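Local coordinates for glycosyl hydrolase family 2, TIM barrel domain protein (Parabacteroides merdae ATCC 43184, PDB 6DXU) that probably hydrolyses beta-glucuronides, releasing glucuronic acid from conjugates in the human gut, as a glycoside hydrolase family 2 beta-glucuronidase, at residues A521-E526 against A794-A799. Residues are numbered along the deposited sequence; the frame is centred on the assembly and turned at random.
With BCN (bicine), chain L.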
ATOM      1  N   ALA D 521      10.433  12.512 -50.658  1.00 22.66           N
ATOM      2  CA  ALA D 521      11.254  13.605 -51.163  1.00 20.19           C
ATOM      3  C   ALA D 521      12.184  13.104 -52.256  1.00 24.55           C
ATOM      4  O   ALA D 521      12.830  12.065 -52.100  1.00 20.50           O
ATOM      5  CB  ALA D 521      12.076  14.240 -50.043  1.00 20.52           C
ATOM      6  N   ARG D 522      12.233  13.844 -53.363  1.00 20.25           N
ATOM      7  CA  ARG D 522      13.027  13.605 -54.566  1.00 23.47           C
ATOM      8  C   ARG D 522      12.302  12.672 -55.522  1.00 25.58           C
ATOM      9  O   ARG D 522      12.854  12.362 -56.586  1.00 22.81           O
ATOM     10  CB  ARG D 522      14.436  13.049 -54.279  1.00 23.02           C
ATOM     11  CG  ARG D 522      15.262  13.960 -53.380  1.00 22.59           C
ATOM     12  CD  ARG D 522      16.614  13.365 -52.970  1.00 29.52           C
ATOM     13  NE  ARG D 522      17.388  14.383 -52.259  1.00 30.53           N
ATOM     14  CZ  ARG D 522      18.137  15.307 -52.870  1.00 44.15           C
ATOM     15  NH1 ARG D 522      18.235  15.334 -54.195  1.00 34.24           N
ATOM     16  NH2 ARG D 522      18.788  16.214 -52.155  1.00 46.87           N
ATOM     17  N   ARG D 523      11.093  12.214 -55.203  1.00 22.57           N
ATOM     18  CA  ARG D 523      10.317  11.447 -56.170  1.00 21.10           C
ATOM     19  C   ARG D 523       9.385  12.372 -56.935  1.00 25.73           C
ATOM     20  O   ARG D 523       8.651  13.163 -56.332  1.00 22.47           O
ATOM     21  CB  ARG D 523       9.510  10.345 -55.496  1.00 21.08           C
ATOM     22  CG  ARG D 523       8.662   9.536 -56.469  1.00 23.97           C
ATOM     23  CD  ARG D 523       7.802   8.513 -55.732  1.00 24.11           C
ATOM     24  NE  ARG D 523       8.576   7.360 -55.265  1.00 24.66           N
ATOM     25  CZ  ARG D 523       8.138   6.478 -54.373  1.00 26.54           C
ATOM     26  NH1 ARG D 523       6.929   6.618 -53.828  1.00 20.96           N
ATOM     27  NH2 ARG D 523       8.910   5.454 -54.009  1.00 25.21           N
ATOM     28  N   HIS D 524       9.415  12.271 -58.261  1.00 21.69           N
ATOM     29  CA  HIS D 524       8.624  13.141 -59.111  1.00 24.81           C
ATOM     30  C   HIS D 524       7.896  12.299 -60.149  1.00 25.12           C
ATOM     31  O   HIS D 524       8.137  11.093 -60.289  1.00 23.98           O
ATOM     32  CB  HIS D 524       9.507  14.225 -59.743  1.00 23.83           C
ATOM     33  CG  HIS D 524      10.305  14.996 -58.735  1.00 24.64           C
ATOM     34  ND1 HIS D 524       9.801  16.089 -58.061  1.00 24.85           N
ATOM     35  CD2 HIS D 524      11.569  14.821 -58.277  1.00 22.25           C
ATOM     36  CE1 HIS D 524      10.722  16.558 -57.236  1.00 26.91           C
ATOM     37  NE2 HIS D 524      11.805  15.809 -57.350  1.00 23.23           N
ATOM     38  N   SER D 525       6.973  12.936 -60.868  1.00 26.52           N
ATOM     39  CA  SER D 525       6.145  12.205 -61.818  1.00 27.17           C
ATOM     40  C   SER D 525       5.794  13.098 -62.995  1.00 30.52           C
ATOM     41  O   SER D 525       5.492  14.280 -62.817  1.00 25.04           O
ATOM     42  CB  SER D 525       4.854  11.692 -61.168  1.00 26.14           C
ATOM     43  OG  SER D 525       4.053  10.958 -62.089  1.00 26.04           O
ATOM     44  N   GLU D 526       5.887  12.532 -64.197  1.00 30.67           N
ATOM     45  CA  GLU D 526       5.387  13.215 -65.386  1.00 31.74           C
ATOM     46  C   GLU D 526       3.859  13.258 -65.413  1.00 32.58           C
ATOM     47  O   GLU D 526       3.292  14.092 -66.131  1.00 32.20           O
ATOM     48  CB  GLU D 526       5.940  12.559 -66.659  1.00 28.56           C
ATOM     49  CG  GLU D 526       7.444  12.789 -66.894  1.00 25.21           C
ATOM     50  CD  GLU D 526       7.815  14.239 -67.178  1.00 28.33           C
ATOM     51  OE1 GLU D 526       6.918  15.107 -67.295  1.00 31.14           O
ATOM     52  OE2 GLU D 526       9.027  14.521 -67.280  1.00 27.10           O
ATOM     53  N   ALA D 794      12.958   3.425 -54.095  1.00 22.79           N
ATOM     54  CA  ALA D 794      13.627   4.270 -55.072  1.00 23.02           C
ATOM     55  C   ALA D 794      12.780   5.501 -55.383  1.00 21.81           C
ATOM     56  O   ALA D 794      11.549   5.475 -55.298  1.00 27.60           O
ATOM     57  CB  ALA D 794      13.896   3.486 -56.363  1.00 23.28           C
ATOM     58  N   TYR D 795      13.450   6.588 -55.729  1.00 22.67           N
ATOM     59  CA  TYR D 795      12.788   7.773 -56.266  1.00 21.85           C
ATOM     60  C   TYR D 795      13.213   7.909 -57.724  1.00 21.46           C
ATOM     61  O   TYR D 795      14.373   8.217 -58.011  1.00 23.29           O
ATOM     62  CB  TYR D 795      13.102   9.028 -55.454  1.00 22.94           C
ATOM     63  CG  TYR D 795      14.458   9.064 -54.785  1.00 24.23           C
ATOM     64  CD1 TYR D 795      14.687   8.432 -53.546  1.00 31.56           C
ATOM     65  CD2 TYR D 795      15.496   9.752 -55.366  1.00 33.14           C
ATOM     66  CE1 TYR D 795      15.950   8.495 -52.938  1.00 29.90           C
ATOM     67  CE2 TYR D 795      16.726   9.816 -54.781  1.00 38.29           C
ATOM     68  CZ  TYR D 795      16.955   9.188 -53.574  1.00 36.04           C
ATOM     69  OH  TYR D 795      18.197   9.258 -52.988  1.00 54.19           O
ATOM     70  N   ASN D 796      12.273   7.639 -58.632  1.00 23.32           N
ATOM     71  CA  ASN D 796      12.529   7.628 -60.073  1.00 23.05           C
ATOM     72  C   ASN D 796      13.710   6.719 -60.422  1.00 24.93           C
ATOM     73  O   ASN D 796      14.600   7.065 -61.211  1.00 24.14           O
ATOM     74  CB  ASN D 796      12.725   9.048 -60.591  1.00 24.68           C
ATOM     75  CG  ASN D 796      11.494   9.908 -60.348  1.00 25.01           C
ATOM     76  OD1 ASN D 796      11.540  10.879 -59.603  1.00 24.62           O
ATOM     77  ND2 ASN D 796      10.380   9.528 -60.963  1.00 25.76           N
ATOM     78  N   GLY D 797      13.686   5.532 -59.831  1.00 26.41           N
ATOM     79  CA  GLY D 797      14.681   4.515 -60.090  1.00 29.50           C
ATOM     80  C   GLY D 797      16.027   4.737 -59.444  1.00 30.56           C
ATOM     81  O   GLY D 797      16.955   3.964 -59.715  1.00 31.66           O
ATOM     82  N   ARG D 798      16.178   5.757 -58.602  1.00 24.15           N
ATOM     83  CA  ARG D 798      17.475   6.030 -57.999  1.00 24.63           C
ATOM     84  C   ARG D 798      17.372   6.051 -56.475  1.00 30.78           C
ATOM     85  O   ARG D 798      16.293   6.214 -55.899  1.00 23.73           O
ATOM     86  CB  ARG D 798      18.074   7.318 -58.549  1.00 30.29           C
ATOM     87  CG  ARG D 798      17.933   8.515 -57.707  1.00 37.48           C
ATOM     88  CD  ARG D 798      18.556   9.694 -58.458  1.00 41.32           C
ATOM     89  NE  ARG D 798      18.122  10.967 -57.891  1.00 42.12           N
ATOM     90  CZ  ARG D 798      16.905  11.467 -58.072  1.00 38.74           C
ATOM     91  NH1 ARG D 798      16.009  10.792 -58.805  1.00 26.36           N
ATOM     92  NH2 ARG D 798      16.581  12.629 -57.515  1.00 33.63           N
ATOM     93  N   ALA D 799      18.510   5.819 -55.825  1.00 25.22           N
ATOM     94  CA  ALA D 799      18.606   5.963 -54.380  1.00 27.50           C
ATOM     95  C   ALA D 799      20.013   6.424 -54.046  1.00 30.49           C
ATOM     96  O   ALA D 799      20.985   5.953 -54.645  1.00 27.77           O
ATOM     97  CB  ALA D 799      18.282   4.652 -53.649  1.00 22.30           C
TER
HETATM   98  N1  BCN L 901       3.192   3.379 -51.120  1.00 36.53           N
HETATM   99  C1  BCN L 901       2.572   2.262 -51.807  1.00 39.41           C
HETATM  100  C2  BCN L 901       3.666   1.353 -52.363  1.00 42.78           C
HETATM  101  O21 BCN L 901       4.854   1.763 -52.392  1.00 35.28           O
HETATM  102  O22 BCN L 901       3.377   0.203 -52.793  1.00 48.69           O
HETATM  103  C3  BCN L 901       2.964   4.583 -51.912  1.00 32.73           C
HETATM  104  C4  BCN L 901       3.918   4.652 -53.108  1.00 29.49           C
HETATM  105  O4  BCN L 901       5.245   4.518 -52.672  1.00 27.07           O
HETATM  106  C5  BCN L 901       2.527   3.558 -49.829  1.00 35.56           C
HETATM  107  C6  BCN L 901       3.328   2.887 -48.714  1.00 37.67           C
HETATM  108  O6  BCN L 901       4.655   2.726 -49.145  1.00 36.36           O
HETATM  109  O   HOH W   1      13.817  12.217 -59.375  1.00 26.43           O
HETATM  110  O   HOH W   2       9.860   6.455 -57.725  1.00 25.47           O
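Asn796 and His524 pair amide to backbone in a buried, polar loop-to-turn contact joining the TIM-barrel region, after strand 512-513, to the C-terminal beta domain beside a bicine pocket. Asn796 sits in the type I' turn from Tyr795 to Arg798, and its carboxamide grips the His524 backbone twice: OD1 accepts from His524 N (2.9 Å), while ND2 donates almost straight to His524 O (2.8 Å, 169°), which lies in the amide plane. ND2 also donates to Leu763 O. With CG anti to the carbonyl carbon (chi1 -60°), the amide reaches across to that backbone. An aspartate here would probably set a carboxylate oxygen against His524 O and leave both carbonyls without the bond ND2 gives them. Water 1 ties Asn796 OD1 to Arg522 O and Arg798 NH1. Alongside, CB of Arg522 packs on CD2 of Tyr795 at 3.6 Å, and that same CD2 lies over the Arg798 guanidinium face. Arg523, CG anti to the backbone N and the chain bent at chi3 (-75°), directs NH2 to Ala794 O at 2.9 Å, in the guanidinium plane, and NH1 to O4 of bicine at 2.9 Å; Gln793 also accepts from NH2, and Asp562 O from NH1. Water 2 links Ala794 O to Asn796 N. Around this junction, His524 rests against the start of helix 565-579 and bonds to Tyr641 and Thr644, while the Ala794 side chain touches strands 747-755 and 768-775.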